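Local coordinates for protein putative Phosphoglycerate mutase (Plasmodium falciparum, PDB 3EOZ) that belongs to the phosphoglycerate mutase family and probably acts as a protein serine/threonine phosphatase, this chain being its histidine phosphatase domain, at residues Ala134-Thr137 with Tyr138-Pro142; Gly156-Ile159 with Arg160-Cys164. All coordinates share one frame; numbering follows the deposited sequence.

Overall arrangement
Both contacts are local, each made by neighbouring turns of one continuous stretch of chain, and they touch each other. Interaction 1 closes helix 114-139 and runs on into the loop after it; interaction 2 makes up most of helix 156-166, nearer the centre of the fold. The first is partly buried: its rings Y135 and F139 lie inward, while Y140 and K141 are exposed. The second is mostly buried, pairing aliphatic side chains with one another and with the F162 ring, with polar chemistry gathered at its N-terminal end. They meet at that F162 ring, which packs on A134, Y135 and F139 of interaction 1. Each also has a phosphate ion beside it, bound through a tyrosine hydroxyl in the first and a backbone N-H in the second.

Interaction 1: residues Ala134-Thr137 with Tyr138-Pro142; sequences AYET and YFYKP. With PO4 (phosphate ion), chain D.
Y135, F139 and Y140 form an aromatic cluster at the C-terminal end of helix 114-139. Y135 and F139, one turn apart, make an offset stack with ring centroids 4.8 Å apart and planes only 20° from parallel. The overlap is partial: CE1 of Y135 stands over the rim of the F139 ring, 3.6 Å from F139 CG, while the CB of F139 lies over a face of the Y135 ring in a CH-pi contact. With Y140 the geometry changes to offset edge-to-face, the edge of Y135 turned toward the Y140 face and the planes 69° apart. Because CG of Y135 is anti to its backbone N (chi1 179°), the ring swings along the helix and comes within reach of both, offering a face to F139 and an edge to Y140.

A second CH-pi contact joins sequence neighbours. CG2 of T137 sits almost centrally over the Y138 ring, 3.8 Å from its centroid. The hydroxyl of Y138 is engaged elsewhere, by D99, and its ring meets Y73 edge-to-face.

This cluster illustrates how the last turn of a helix in a histidine phosphatase fold can turn one ring to the central sheet and leave another exposed: F139 rests on I24 and L26 of strand 22-28, whereas Y140 is exposed, its CD2 3.7 Å from CG of E136.

Backbone bonding shows the helix giving way to loop. F139 N donates to Y135 O at 2.7 Å, in the usual helical spacing, but E136 O accepts twice, from Y140 N at 2.9 Å and from K141 N five residues on at 3.0 Å. At the polar end of Y135, the hydroxyl hydrogen-bonds O2 of a phosphate ion, 2.8 Å away and near the ring plane; R165 grips the same ion, which probably came from the crystallisation liquor.

Interaction 2: residues Gly156-Ile159 with Arg160-Cys164; sequences GNVI and RYFLC. With PO4 (phosphate ion), chain E.
F162 and V158 meet face to methyl, one turn apart on helix 156-166. The bond from CA to CB of F162 points back toward residues 156-159, and its CB lies 3.6 Å from the carbonyl oxygen V158 O, the same oxygen that accepts the backbone bond of F162 N at 2.9 Å, nearly straight (174°). CG comes next, also close to V158 O; being anti to its own carbonyl carbon (chi1 -71°), it holds the ring alongside the V158 side chain, both pointing the same way. Farther out, CE2 approaches CG1 of V158 to 3.4 Å and CZ to 3.6 Å, so the methyl stands over the outer part of one face in a CH-pi contact.

A similar pairing follows one residue later, where CG2 of I159 touches CD1 of L163 at 3.6 Å. R160 NH2 makes a weak hydrogen bond to N157 OD1 (2.8 Å), amide and guanidinium planes 52° apart. At the helix start, G156 N donates to O1 of a phosphate ion (2.9 Å), probably from the crystallisation liquor. Its place at the first N-H of a helix just after strand 148-154 is consistent with the phosphate pocket of histidine phosphatases, and the helix dipole probably helps to hold it.

Around F162 the fold closes from several directions: Y135 and F139 of helix 114-139, the latter ring edge-to-face, L26 of strand 22-28 and C154 of strand 148-154.

Interaction 1: residues Ala134-Thr137 with Tyr138-Pro142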
loop_
_atom_site.group_PDB
_atom_site.type_symbol
_atom_site.label_atom_id
_atom_site.label_comp_id
_atom_site.label_asym_id
_atom_site.label_seq_id
_atom_site.Cartn_x
_atom_site.Cartn_y
_atom_site.Cartn_z
ATOM N N ALA B 134 -8.502 8.661 22.815
ATOM C CA ALA B 134 -8.134 9.710 21.874
ATOM C C ALA B 134 -8.831 9.517 20.530
ATOM O O ALA B 134 -9.299 10.487 19.915
ATOM C CB ALA B 134 -6.625 9.751 21.668
ATOM N N TYR B 135 -8.885 8.267 20.068
ATOM C CA TYR B 135 -9.511 7.958 18.790
ATOM C C TYR B 135 -10.953 8.438 18.784
ATOM O O TYR B 135 -11.396 9.077 17.850
ATOM C CB TYR B 135 -9.454 6.446 18.496
ATOM C CG TYR B 135 -10.127 6.089 17.196
ATOM C CD1 TYR B 135 -9.553 6.447 15.984
ATOM C CD2 TYR B 135 -11.356 5.433 17.182
ATOM C CE1 TYR B 135 -10.184 6.138 14.778
ATOM C CE2 TYR B 135 -11.994 5.122 15.985
ATOM C CZ TYR B 135 -11.408 5.475 14.790
ATOM O OH TYR B 135 -12.026 5.184 13.601
ATOM N N GLU B 136 -11.683 8.127 19.845
ATOM C CA GLU B 136 -13.067 8.588 19.986
ATOM C C GLU B 136 -13.182 10.101 20.141
ATOM O O GLU B 136 -14.123 10.699 19.626
ATOM C CB GLU B 136 -13.719 7.920 21.177
ATOM C CG GLU B 136 -13.813 6.412 21.004
ATOM C CD GLU B 136 -14.559 5.725 22.120
ATOM O OE1 GLU B 136 -14.821 6.370 23.159
ATOM O OE2 GLU B 136 -14.888 4.528 21.948
ATOM N N THR B 137 -12.250 10.706 20.875
ATOM C CA THR B 137 -12.268 12.131 21.041
ATOM C C THR B 137 -12.194 12.789 19.669
ATOM O O THR B 137 -13.041 13.603 19.330
ATOM C CB THR B 137 -11.108 12.628 21.880
ATOM O OG1 THR B 137 -11.212 12.091 23.198
ATOM C CG2 THR B 137 -11.077 14.194 21.904
ATOM N N TYR B 138 -11.211 12.397 18.869
ATOM C CA TYR B 138 -10.908 13.124 17.656
ATOM C C TYR B 138 -11.681 12.605 16.461
ATOM O O TYR B 138 -11.900 13.349 15.505
ATOM C CB TYR B 138 -9.394 13.145 17.429
ATOM C CG TYR B 138 -8.665 13.767 18.608
ATOM C CD1 TYR B 138 -8.745 15.141 18.854
ATOM C CD2 TYR B 138 -7.934 12.989 19.489
ATOM C CE1 TYR B 138 -8.093 15.727 19.947
ATOM C CE2 TYR B 138 -7.284 13.552 20.579
ATOM C CZ TYR B 138 -7.362 14.937 20.804
ATOM O OH TYR B 138 -6.716 15.504 21.886
ATOM N N PHE B 139 -12.151 11.357 16.519
ATOM C CA PHE B 139 -12.930 10.818 15.390
ATOM C C PHE B 139 -14.445 10.727 15.607
ATOM O O PHE B 139 -15.185 10.832 14.648
ATOM C CB PHE B 139 -12.372 9.482 14.910
ATOM C CG PHE B 139 -11.092 9.609 14.162
ATOM C CD1 PHE B 139 -11.069 9.517 12.773
ATOM C CD2 PHE B 139 -9.910 9.847 14.831
ATOM C CE1 PHE B 139 -9.867 9.660 12.062
ATOM C CE2 PHE B 139 -8.715 9.978 14.138
ATOM C CZ PHE B 139 -8.689 9.879 12.750
ATOM N N TYR B 140 -14.913 10.543 16.836
ATOM C CA TYR B 140 -16.355 10.478 17.073
ATOM C C TYR B 140 -16.961 11.772 17.618
ATOM O O TYR B 140 -18.062 12.133 17.263
ATOM C CB TYR B 140 -16.703 9.355 18.051
ATOM C CG TYR B 140 -16.415 7.935 17.598
ATOM C CD1 TYR B 140 -16.101 7.625 16.269
ATOM C CD2 TYR B 140 -16.492 6.896 18.513
ATOM C CE1 TYR B 140 -15.845 6.313 15.882
ATOM C CE2 TYR B 140 -16.251 5.586 18.144
ATOM C CZ TYR B 140 -15.929 5.297 16.828
ATOM O OH TYR B 140 -15.684 3.990 16.492
ATOM N N LYS B 141 -16.254 12.445 18.510
ATOM C CA LYS B 141 -16.823 13.578 19.241
ATOM C C LYS B 141 -17.476 14.538 18.238
ATOM O O LYS B 141 -16.801 15.004 17.316
ATOM C CB LYS B 141 -15.739 14.282 20.066
ATOM C CG LYS B 141 -16.250 15.089 21.266
ATOM C CD LYS B 141 -15.315 14.951 22.498
ATOM C CE LYS B 141 -14.519 16.228 22.790
ATOM N NZ LYS B 141 -13.649 16.099 24.007
ATOM N N PRO B 142 -18.798 14.790 18.393
ATOM C CA PRO B 142 -19.630 15.565 17.468
ATOM C C PRO B 142 -18.987 16.837 16.954
ATOM O O PRO B 142 -18.342 17.559 17.731
ATOM C CB PRO B 142 -20.853 15.916 18.316
ATOM C CG PRO B 142 -21.016 14.747 19.217
ATOM C CD PRO B 142 -19.614 14.214 19.485
HETATM P P PO4 D . -14.304 2.114 14.248
HETATM O O1 PO4 D . -15.007 1.071 13.404
HETATM O O2 PO4 D . -14.207 3.417 13.470
HETATM O O3 PO4 D . -15.114 2.336 15.498
HETATM O O4 PO4 D . -12.957 1.564 14.664
#

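Interaction 2: residues Gly156-Ile159 with Arg160-Cys164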
loop_
_atom_site.group_PDB
_atom_site.type_symbol
_atom_site.label_atom_id
_atom_site.label_comp_id
_atom_site.label_asym_id
_atom_site.label_seq_id
_atom_site.Cartn_x
_atom_site.Cartn_y
_atom_site.Cartn_z
ATOM N N GLY B 156 3.832 9.332 14.785
ATOM C CA GLY B 156 3.572 8.402 13.689
ATOM C C GLY B 156 2.836 7.151 14.117
ATOM O O GLY B 156 1.978 6.673 13.373
ATOM N N ASN B 157 3.151 6.618 15.298
ATOM C CA ASN B 157 2.459 5.439 15.800
ATOM C C ASN B 157 0.998 5.762 16.106
ATOM O O ASN B 157 0.134 4.886 16.053
ATOM C CB ASN B 157 3.156 4.885 17.055
ATOM C CG ASN B 157 4.547 4.308 16.760
ATOM O OD1 ASN B 157 4.898 4.041 15.615
ATOM N ND2 ASN B 157 5.337 4.116 17.808
ATOM N N VAL B 158 0.728 7.024 16.442
ATOM C CA VAL B 158 -0.629 7.442 16.723
ATOM C C VAL B 158 -1.404 7.613 15.411
ATOM O O VAL B 158 -2.476 7.018 15.262
ATOM C CB VAL B 158 -0.661 8.725 17.587
ATOM C CG1 VAL B 158 -2.058 9.453 17.500
ATOM C CG2 VAL B 158 -0.271 8.364 19.019
ATOM N N ILE B 159 -0.843 8.377 14.465
ATOM C CA ILE B 159 -1.410 8.487 13.118
ATOM C C ILE B 159 -1.709 7.114 12.481
ATOM O O ILE B 159 -2.725 6.933 11.782
ATOM C CB ILE B 159 -0.496 9.269 12.135
ATOM C CG1 ILE B 159 -0.363 10.715 12.583
ATOM C CG2 ILE B 159 -1.095 9.248 10.746
ATOM C CD1 ILE B 159 0.105 11.723 11.508
ATOM N N ARG B 160 -0.812 6.167 12.718
ATOM C CA ARG B 160 -0.946 4.826 12.183
ATOM C C ARG B 160 -2.147 4.129 12.766
ATOM O O ARG B 160 -2.957 3.577 12.022
ATOM C CB ARG B 160 0.311 4.006 12.474
ATOM C CG ARG B 160 0.318 2.671 11.766
ATOM C CD ARG B 160 1.685 2.045 11.737
ATOM N NE ARG B 160 2.136 1.701 13.081
ATOM C CZ ARG B 160 3.317 2.032 13.598
ATOM N NH1 ARG B 160 4.212 2.729 12.888
ATOM N NH2 ARG B 160 3.610 1.652 14.840
ATOM N N TYR B 161 -2.258 4.142 14.090
ATOM C CA TYR B 161 -3.407 3.546 14.779
ATOM C C TYR B 161 -4.700 4.200 14.275
ATOM O O TYR B 161 -5.592 3.516 13.812
ATOM C CB TYR B 161 -3.276 3.693 16.301
ATOM C CG TYR B 161 -4.478 3.196 17.093
ATOM C CD1 TYR B 161 -5.596 3.991 17.267
ATOM C CD2 TYR B 161 -4.473 1.933 17.710
ATOM C CE1 TYR B 161 -6.697 3.545 17.991
ATOM C CE2 TYR B 161 -5.568 1.476 18.432
ATOM C CZ TYR B 161 -6.677 2.289 18.572
ATOM O OH TYR B 161 -7.773 1.852 19.286
ATOM N N PHE B 162 -4.784 5.525 14.330
ATOM C CA PHE B 162 -5.974 6.234 13.852
ATOM C C PHE B 162 -6.393 5.822 12.454
ATOM O O PHE B 162 -7.555 5.529 12.212
ATOM C CB PHE B 162 -5.760 7.766 13.866
ATOM C CG PHE B 162 -5.717 8.389 15.254
ATOM C CD1 PHE B 162 -6.106 7.679 16.400
ATOM C CD2 PHE B 162 -5.289 9.697 15.409
ATOM C CE1 PHE B 162 -6.068 8.271 17.653
ATOM C CE2 PHE B 162 -5.253 10.298 16.671
ATOM C CZ PHE B 162 -5.643 9.582 17.788
ATOM N N LEU B 163 -5.450 5.814 11.528
ATOM C CA LEU B 163 -5.796 5.625 10.118
ATOM C C LEU B 163 -6.038 4.165 9.793
ATOM O O LEU B 163 -6.947 3.847 9.025
ATOM C CB LEU B 163 -4.728 6.224 9.205
ATOM C CG LEU B 163 -4.659 7.757 9.219
ATOM C CD1 LEU B 163 -3.546 8.251 8.300
ATOM C CD2 LEU B 163 -5.965 8.356 8.790
ATOM N N CYS B 164 -5.249 3.267 10.376
ATOM C CA CYS B 164 -5.537 1.834 10.203
ATOM C C CYS B 164 -6.969 1.547 10.640
ATOM O O CYS B 164 -7.726 0.828 9.964
ATOM C CB CYS B 164 -4.552 0.939 10.985
ATOM S SG CYS B 164 -2.925 0.805 10.217
HETATM P P PO4 E . 7.350 10.940 15.203
HETATM O O1 PO4 E . 6.011 11.239 14.560
HETATM O O2 PO4 E . 8.047 9.892 14.367
HETATM O O3 PO4 E . 8.183 12.204 15.294
HETATM O O4 PO4 E . 7.202 10.427 16.600
#